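Local coordinates for uncharacterized conserved protein YjbQ/UPF0047 family, ortholog yugU B.subtilis (Clostridium acetobutylicum, PDB 1VMH) that is of unknown function but belongs to the UPF0047 (YjbQ) family and adopts a YjbQ-like fold with three chains in its assembly, at residues Cys54-Ala59 / Ile126-Phe131. Residues are numbered along the deposited sequence; the frame is centred on the assembly and turned at random.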
loop_
_atom_site.group_PDB
_atom_site.type_symbol
_atom_site.label_atom_id
_atom_site.label_comp_id
_atom_site.label_asym_id
_atom_site.label_seq_id
_atom_site.Cartn_x
_atom_site.Cartn_y
_atom_site.Cartn_z
ATOM N N CYS A 54 2.221 -10.554 -4.456
ATOM C CA CYS A 54 1.459 -11.687 -4.003
ATOM C C CYS A 54 0.276 -11.932 -4.922
ATOM O O CYS A 54 -0.645 -11.091 -4.979
ATOM C CB CYS A 54 0.977 -11.445 -2.584
ATOM S SG CYS A 54 -0.070 -12.718 -1.972
ATOM N N PRO A 55 0.246 -13.061 -5.627
ATOM C CA PRO A 55 -0.874 -13.339 -6.553
ATOM C C PRO A 55 -2.143 -13.873 -5.891
ATOM O O PRO A 55 -3.101 -14.245 -6.622
ATOM C CB PRO A 55 -0.280 -14.393 -7.485
ATOM C CG PRO A 55 0.643 -15.163 -6.586
ATOM C CD PRO A 55 1.249 -14.142 -5.646
ATOM N N HIS A 56 -2.205 -13.915 -4.567
ATOM C CA HIS A 56 -3.322 -14.458 -3.822
ATOM C C HIS A 56 -4.152 -13.340 -3.215
ATOM O O HIS A 56 -3.613 -12.468 -2.564
ATOM C CB HIS A 56 -2.766 -15.331 -2.708
ATOM C CG HIS A 56 -1.853 -16.399 -3.218
ATOM N ND1 HIS A 56 -2.314 -17.466 -3.960
ATOM C CD2 HIS A 56 -0.517 -16.580 -3.080
ATOM C CE1 HIS A 56 -1.283 -18.241 -4.281
ATOM N NE2 HIS A 56 -0.192 -17.735 -3.743
ATOM N N THR A 57 -5.459 -13.403 -3.365
ATOM C CA THR A 57 -6.348 -12.360 -2.881
ATOM C C THR A 57 -6.651 -12.430 -1.382
ATOM O O THR A 57 -7.291 -11.533 -0.869
ATOM C CB THR A 57 -7.616 -12.331 -3.683
ATOM O OG1 THR A 57 -8.257 -13.592 -3.566
ATOM C CG2 THR A 57 -7.322 -12.017 -5.137
ATOM N N THR A 58 -6.158 -13.474 -0.710
ATOM C CA THR A 58 -6.316 -13.649 0.739
ATOM C C THR A 58 -4.969 -13.654 1.456
ATOM O O THR A 58 -4.848 -14.113 2.590
ATOM C CB THR A 58 -7.096 -14.887 1.050
ATOM O OG1 THR A 58 -6.494 -15.977 0.348
ATOM C CG2 THR A 58 -8.541 -14.725 0.621
ATOM N N ALA A 59 -3.961 -13.058 0.808
ATOM C CA ALA A 59 -2.666 -12.823 1.407
ATOM C C ALA A 59 -2.106 -11.514 0.804
ATOM O O ALA A 59 -2.651 -10.964 -0.146
ATOM C CB ALA A 59 -1.750 -13.980 1.186
ATOM N N ILE A 126 10.928 -8.021 4.927
ATOM C CA ILE A 126 9.861 -8.159 3.938
ATOM C C ILE A 126 9.094 -9.413 4.277
ATOM O O ILE A 126 9.708 -10.484 4.454
ATOM C CB ILE A 126 10.408 -8.285 2.531
ATOM C CG1 ILE A 126 11.324 -7.115 2.153
ATOM C CG2 ILE A 126 9.232 -8.386 1.557
ATOM C CD1 ILE A 126 12.313 -7.457 1.042
ATOM N N TYR A 127 7.768 -9.303 4.436
ATOM C CA TYR A 127 6.905 -10.384 4.853
ATOM C C TYR A 127 5.808 -10.709 3.879
ATOM O O TYR A 127 5.148 -9.828 3.347
ATOM C CB TYR A 127 6.218 -9.999 6.144
ATOM C CG TYR A 127 7.057 -10.077 7.365
ATOM C CD1 TYR A 127 7.299 -11.301 7.958
ATOM C CD2 TYR A 127 7.563 -8.950 7.959
ATOM C CE1 TYR A 127 8.042 -11.401 9.110
ATOM C CE2 TYR A 127 8.279 -9.039 9.128
ATOM C CZ TYR A 127 8.517 -10.271 9.685
ATOM O OH TYR A 127 9.235 -10.385 10.879
ATOM N N PHE A 128 5.629 -11.996 3.620
ATOM C CA PHE A 128 4.376 -12.521 3.082
ATOM C C PHE A 128 3.378 -12.636 4.245
ATOM O O PHE A 128 3.698 -13.259 5.268
ATOM C CB PHE A 128 4.639 -13.909 2.515
ATOM C CG PHE A 128 3.484 -14.528 1.810
ATOM C CD1 PHE A 128 2.523 -15.200 2.490
ATOM C CD2 PHE A 128 3.362 -14.446 0.428
ATOM C CE1 PHE A 128 1.437 -15.783 1.824
ATOM C CE2 PHE A 128 2.308 -15.050 -0.219
ATOM C CZ PHE A 128 1.351 -15.689 0.468
ATOM N N THR A 129 2.195 -12.006 4.126
ATOM C CA THR A 129 1.192 -11.981 5.176
ATOM C C THR A 129 0.032 -12.914 4.770
ATOM O O THR A 129 -0.830 -12.558 3.947
ATOM C CB THR A 129 0.667 -10.546 5.496
ATOM O OG1 THR A 129 0.025 -9.994 4.339
ATOM C CG2 THR A 129 1.868 -9.616 5.759
ATOM N N GLU A 130 0.012 -14.113 5.353
ATOM C CA GLU A 130 -1.037 -15.074 5.104
ATOM C C GLU A 130 -2.218 -14.745 5.973
ATOM O O GLU A 130 -2.061 -14.656 7.192
ATOM C CB GLU A 130 -0.520 -16.480 5.419
ATOM C CG GLU A 130 -1.592 -17.581 5.380
ATOM C CD GLU A 130 -2.089 -17.792 3.975
ATOM O OE1 GLU A 130 -2.946 -17.018 3.520
ATOM O OE2 GLU A 130 -1.636 -18.751 3.312
ATOM N N PHE A 131 -3.412 -14.666 5.373
ATOM C CA PHE A 131 -4.652 -14.549 6.134
ATOM C C PHE A 131 -5.683 -15.690 5.983
ATOM O O PHE A 131 -6.737 -15.652 6.641
ATOM C CB PHE A 131 -5.305 -13.202 5.868
ATOM C CG PHE A 131 -4.416 -12.039 6.249
ATOM C CD1 PHE A 131 -4.065 -11.825 7.579
ATOM C CD2 PHE A 131 -3.918 -11.183 5.275
ATOM C CE1 PHE A 131 -3.255 -10.751 7.942
ATOM C CE2 PHE A 131 -3.096 -10.107 5.627
ATOM C CZ PHE A 131 -2.762 -9.905 6.934
#
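Phe128 meets Ala59, Cys54 and His56 with the far end of its ring, the methyl carbon Ala59 CB lying 3.6 Å from Phe128 CZ. Cys54 SG approaches the ring obliquely, 3.8 Å from Phe128 CE2, in a sulfur-aromatic contact. The His56 side chain crosses that of Phe128 at about a right angle, and His56 CD2 comes to the Phe128 rim near the ring plane. Phe128 CG lies anti to its backbone N (chi1 -174°), beside the carbonyl carbon, and the ring's end comes nearest to segment 54-59.

Beside this group, Ala59 and Glu130 form an antiparallel non-hydrogen-bonded pair, and Ala59 CA makes a 3.1 Å CA-H...O contact with Thr129 O. Just past the strand end, Phe131 N donates to Thr58 O, 3.2 Å away and in the carbonyl plane, in the single hydrogen bond between the segments, bent to 141° at the hydrogen.

Outer partners hold both segments. A type I turn from His56 to Ala59 leads into strand 59-65; His56 N donates to Cys54 SG at 3.6 Å, while His56 NE2 accepts from Lys138 N. Arg137 NH2 hydrogen-bonds Thr58 OG1.

Segment 54-59, leading from one sheet into the other, thus meets strand 124-130 and Phe131 through contacts around one ring and two backbone contacts, while both oxygens of the buried Glu130 carboxylate are satisfied, OE1 by a salt bridge to Arg137 and OE2 by a hydrogen bond with Thr23 OG1.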